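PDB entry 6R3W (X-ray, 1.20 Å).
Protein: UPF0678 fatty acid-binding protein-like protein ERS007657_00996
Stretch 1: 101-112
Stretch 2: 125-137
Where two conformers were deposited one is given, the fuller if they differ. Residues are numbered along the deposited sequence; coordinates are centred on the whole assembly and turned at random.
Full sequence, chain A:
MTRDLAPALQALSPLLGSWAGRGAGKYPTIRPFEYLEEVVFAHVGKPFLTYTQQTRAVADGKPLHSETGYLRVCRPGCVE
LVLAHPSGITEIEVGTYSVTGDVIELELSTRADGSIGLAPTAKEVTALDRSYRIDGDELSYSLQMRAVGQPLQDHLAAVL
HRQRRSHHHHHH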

# COMPACT_ATOMS: atom_id res chain seq x y z
N GLY A 101 -19.15 5.75 -8.03
CA GLY A 101 -19.07 5.13 -9.36
C GLY A 101 -17.80 4.34 -9.54
O GLY A 101 -17.53 3.45 -8.73
N ASP A 102 -17.02 4.66 -10.58
CA ASP A 102 -15.81 3.89 -10.96
C ASP A 102 -14.62 4.34 -10.11
O ASP A 102 -13.52 3.91 -10.41
CB ASP A 102 -15.49 4.01 -12.45
CG ASP A 102 -16.41 3.21 -13.34
OD1 ASP A 102 -16.68 2.03 -13.01
OD2 ASP A 102 -16.81 3.76 -14.39
N VAL A 103 -14.85 5.17 -9.09
CA VAL A 103 -13.76 5.62 -8.18
C VAL A 103 -13.92 4.96 -6.81
O VAL A 103 -14.96 5.15 -6.17
CB VAL A 103 -13.72 7.14 -8.06
CG1 VAL A 103 -12.69 7.59 -7.04
CG2 VAL A 103 -13.47 7.79 -9.41
N ILE A 104 -12.87 4.31 -6.35
CA ILE A 104 -12.74 3.83 -4.95
C ILE A 104 -11.67 4.67 -4.29
O ILE A 104 -10.57 4.75 -4.84
CB ILE A 104 -12.36 2.34 -4.90
CG1 ILE A 104 -13.41 1.46 -5.58
CG2 ILE A 104 -12.12 1.89 -3.46
CD1 ILE A 104 -12.90 0.09 -5.93
N GLU A 105 -11.96 5.20 -3.12
CA GLU A 105 -10.98 5.93 -2.30
C GLU A 105 -10.80 5.15 -1.00
O GLU A 105 -11.80 4.96 -0.29
CB GLU A 105 -11.43 7.36 -2.06
CG GLU A 105 -11.43 8.18 -3.34
CD GLU A 105 -12.09 9.52 -3.22
OE1 GLU A 105 -13.33 9.56 -3.07
OE2 GLU A 105 -11.40 10.52 -3.37
N LEU A 106 -9.56 4.76 -0.71
CA LEU A 106 -9.21 4.11 0.57
C LEU A 106 -8.29 5.03 1.36
O LEU A 106 -7.33 5.58 0.78
CB LEU A 106 -8.52 2.77 0.32
CG LEU A 106 -9.29 1.75 -0.49
CD1 LEU A 106 -8.74 1.67 -1.90
CD2 LEU A 106 -9.21 0.39 0.18
N GLU A 107 -8.58 5.18 2.64
CA GLU A 107 -7.75 5.98 3.55
C GLU A 107 -7.39 5.09 4.74
O GLU A 107 -8.30 4.61 5.41
CB GLU A 107 -8.51 7.23 4.00
CG GLU A 107 -8.77 8.23 2.89
CD GLU A 107 -7.52 8.83 2.27
OE1 GLU A 107 -6.51 8.89 2.96
OE2 GLU A 107 -7.62 9.39 1.15
N LEU A 108 -6.10 4.89 4.97
CA LEU A 108 -5.64 3.99 6.04
C LEU A 108 -4.50 4.64 6.81
O LEU A 108 -3.80 5.49 6.25
CB LEU A 108 -5.14 2.66 5.47
CG LEU A 108 -6.10 1.91 4.57
CD1 LEU A 108 -5.81 2.21 3.13
CD2 LEU A 108 -6.00 0.42 4.87
N SER A 109 -4.29 4.20 8.03
CA SER A 109 -3.16 4.68 8.83
C SER A 109 -2.83 3.69 9.94
O SER A 109 -3.76 3.13 10.55
CB SER A 109 -3.48 6.04 9.43
OG SER A 109 -2.43 6.51 10.25
N THR A 110 -1.55 3.57 10.27
CA THR A 110 -1.15 2.88 11.52
C THR A 110 -1.70 3.64 12.73
O THR A 110 -1.74 3.05 13.81
CB THR A 110 0.38 2.74 11.62
OG1 THR A 110 0.98 4.03 11.64
CG2 THR A 110 0.94 1.93 10.46
N ARG A 111 -1.97 4.93 12.58
CA ARG A 111 -2.35 5.83 13.68
C ARG A 111 -3.82 5.63 14.08
O ARG A 111 -4.23 6.19 15.10
CB ARG A 111 -2.08 7.29 13.29
CG ARG A 111 -0.62 7.53 12.89
CD ARG A 111 -0.30 8.98 12.58
NE ARG A 111 -1.07 9.49 11.47
CZ ARG A 111 -1.98 10.44 11.55
NH1 ARG A 111 -2.28 10.99 12.71
NH2 ARG A 111 -2.57 10.87 10.46
N ALA A 112 -4.59 4.89 13.29
CA ALA A 112 -6.03 4.63 13.56
C ALA A 112 -6.20 3.24 14.19
O ALA A 112 -6.93 2.40 13.63
CB ALA A 112 -6.83 4.78 12.28
N VAL A 125 10.77 3.51 12.31
CA VAL A 125 9.50 3.99 11.71
C VAL A 125 8.42 3.93 12.79
O VAL A 125 8.29 2.87 13.45
CB VAL A 125 9.13 3.13 10.50
CG1 VAL A 125 7.82 3.59 9.91
CG2 VAL A 125 10.23 3.14 9.45
N THR A 126 7.67 5.00 12.97
CA THR A 126 6.63 5.04 14.01
C THR A 126 5.23 5.27 13.46
O THR A 126 4.30 4.99 14.19
CB THR A 126 6.97 6.04 15.11
OG1 THR A 126 6.98 7.37 14.58
CG2 THR A 126 8.27 5.72 15.80
N ALA A 127 5.07 5.81 12.25
CA ALA A 127 3.72 5.89 11.66
C ALA A 127 3.79 5.83 10.15
O ALA A 127 4.74 6.37 9.56
CB ALA A 127 2.97 7.13 12.12
N LEU A 128 2.75 5.26 9.56
CA LEU A 128 2.54 5.22 8.10
C LEU A 128 1.08 5.50 7.79
O LEU A 128 0.21 4.91 8.46
CB LEU A 128 2.94 3.85 7.56
CG LEU A 128 4.42 3.52 7.70
CD1 LEU A 128 4.66 2.02 7.57
CD2 LEU A 128 5.26 4.29 6.71
N ASP A 129 0.85 6.39 6.84
CA ASP A 129 -0.49 6.70 6.32
C ASP A 129 -0.49 6.41 4.82
O ASP A 129 0.48 6.77 4.14
CB ASP A 129 -0.85 8.18 6.50
CG ASP A 129 -1.12 8.68 7.91
OD1 ASP A 129 -0.77 7.99 8.88
OD2 ASP A 129 -1.63 9.82 8.01
N ARG A 130 -1.55 5.79 4.34
CA ARG A 130 -1.74 5.52 2.90
C ARG A 130 -3.08 6.09 2.43
O ARG A 130 -4.12 5.86 3.08
CB ARG A 130 -1.67 4.02 2.64
CG ARG A 130 -0.28 3.43 2.81
CD ARG A 130 -0.32 1.92 2.72
NE ARG A 130 0.93 1.31 3.15
CZ ARG A 130 1.75 0.61 2.38
NH1 ARG A 130 1.51 0.44 1.08
NH2 ARG A 130 2.84 0.11 2.90
N SER A 131 -3.05 6.75 1.28
CA SER A 131 -4.23 7.21 0.53
C SER A 131 -4.20 6.57 -0.87
O SER A 131 -3.27 6.84 -1.60
CB SER A 131 -4.23 8.71 0.46
OG SER A 131 -5.37 9.19 -0.22
N TYR A 132 -5.16 5.71 -1.16
CA TYR A 132 -5.22 4.99 -2.44
C TYR A 132 -6.49 5.45 -3.20
O TYR A 132 -7.58 5.62 -2.57
CB TYR A 132 -5.14 3.46 -2.22
CG TYR A 132 -3.73 2.90 -2.05
CD1 TYR A 132 -3.21 1.97 -2.94
CD2 TYR A 132 -2.94 3.25 -0.97
CE1 TYR A 132 -1.92 1.48 -2.82
CE2 TYR A 132 -1.63 2.82 -0.86
CZ TYR A 132 -1.12 1.91 -1.77
OH TYR A 132 0.16 1.45 -1.61
N ARG A 133 -6.35 5.58 -4.50
CA ARG A 133 -7.47 5.88 -5.40
C ARG A 133 -7.43 4.90 -6.56
O ARG A 133 -6.39 4.80 -7.22
CB ARG A 133 -7.36 7.33 -5.89
CG ARG A 133 -8.47 7.74 -6.85
CD ARG A 133 -8.12 9.09 -7.46
NE ARG A 133 -9.07 9.51 -8.46
CZ ARG A 133 -10.14 10.24 -8.20
NH1 ARG A 133 -10.45 10.53 -6.95
NH2 ARG A 133 -10.99 10.50 -9.17
N ILE A 134 -8.50 4.15 -6.76
CA ILE A 134 -8.68 3.32 -7.97
C ILE A 134 -9.78 4.00 -8.81
O ILE A 134 -10.90 4.14 -8.32
CB ILE A 134 -9.00 1.84 -7.65
CG1 ILE A 134 -7.84 1.10 -6.98
CG2 ILE A 134 -9.44 1.13 -8.93
CD1 ILE A 134 -7.52 1.54 -5.57
N ASP A 135 -9.41 4.50 -9.97
CA ASP A 135 -10.32 5.21 -10.90
C ASP A 135 -10.28 4.47 -12.23
O ASP A 135 -9.29 4.57 -12.95
CB ASP A 135 -9.90 6.68 -11.03
CG ASP A 135 -10.78 7.50 -11.93
OD1 ASP A 135 -11.67 6.92 -12.55
OD2 ASP A 135 -10.57 8.72 -11.99
N GLY A 136 -11.23 3.57 -12.44
CA GLY A 136 -11.21 2.71 -13.63
C GLY A 136 -9.96 1.84 -13.65
O GLY A 136 -9.86 0.94 -12.81
N ASP A 137 -9.07 2.05 -14.62
CA ASP A 137 -7.86 1.24 -14.81
C ASP A 137 -6.61 1.96 -14.28
O ASP A 137 -5.51 1.50 -14.58
CB ASP A 137 -7.66 0.89 -16.28
CG ASP A 137 -8.66 -0.12 -16.81
OD1 ASP A 137 -9.41 -0.72 -16.00
OD2 ASP A 137 -8.71 -0.28 -18.04
O HOH W 1 -9.00 10.62 -4.52
O HOH W 2 -13.04 11.67 -6.15
O HOH W 3 -8.11 8.12 -1.12

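Where the first strand gives way to a turn, Asp-129 gathers three hydrogen bonds from two residues of the opposite stretch. Ser-109 OG donates to Asp-129 OD1 at 2.6 Å, while Arg-111 NE reaches the same OD1 at 3.0 Å and Arg-111 NH2 reaches Asp-129 OD2 at 2.8 Å. The two arginine contacts form a bidentate salt bridge, with the carboxylate at the edge of the guanidinium and near its plane, so that both N-H groups point almost straight at their acceptors. Ser-109 OG also accepts a hydrogen bond from Arg-111 N at 2.9 Å. One hydroxyl thus ties the backbone of the type I turn, Ser-109 to Ala-112, to the carboxylate that holds the arginine side chain.

The framework beneath this cluster is a pair of antiparallel strands, 103-109 and 125-135, whose directions differ by 172°. Three successive hydrogen-bonded pairs, Ile-104 with Ile-134, Leu-106 with Tyr-132 and Leu-108 with Arg-130, each exchange two N-H to O bonds. In the central pair, Leu-106 N lies 2.8 Å from Tyr-132 O, and Tyr-132 N lies 2.9 Å from Leu-106 O. The ladder runs beyond the first strand at both ends: Gly-136 N donates to Asp-102 O at 3.1 Å, and Thr-110 N to Leu-128 O at 2.9 Å. At Thr-110 the return bond comes to the side chain instead of the carbonyl, with Leu-128 N donating to Thr-110 OG1 at 3.0 Å. Between the hydrogen-bonded pairs, CA-H groups also approach carbonyls, most closely where Val-103 CA lies 3.2 Å from Ile-134 O.

Alternation along the strands separates two kinds of chemistry. The face carrying Ile-104, Leu-106, Leu-108 and Ile-134 is largely apolar. Here Leu-106 CD1 packs 3.9 Å from Ile-134 CD1, a diagonal contact, and 4.0 Å from Tyr-132 CB, directly across. The ends of Tyr-132 and Arg-130 lead away from the first strand; Arg-130 NH1 makes a weak hydrogen bond to Tyr-132 OH at 3.2 Å.

The other face, with Val-103, Glu-105, Glu-107 and Ser-109 opposite Asp-135, Arg-133, Ser-131 and Asp-129, is mainly polar. The end of Glu-107 bends so that its carboxylate comes nearer the neighbouring strand, where Ser-131 OG donates to Glu-107 OE2 at 2.6 Å. Glu-105 and Arg-133 pair more loosely: Glu-105 OE2 and Arg-133 NH1 form a long salt bridge of 3.7 Å, reinforced by solvent. Water 1 donates to Glu-105 OE2 at 2.7 Å and accepts from Arg-133 NH1 at 2.8 Å, linking the charges through a short bridge. The extended Arg-133 also carries its guanidinium beside Val-103, with Val-103 CG1 over one face, and Arg-133 NH2 makes a weak, salt-bridging hydrogen bond to Asp-135 OD2 at 3.4 Å. Direct and water-mediated pairing thus share this face.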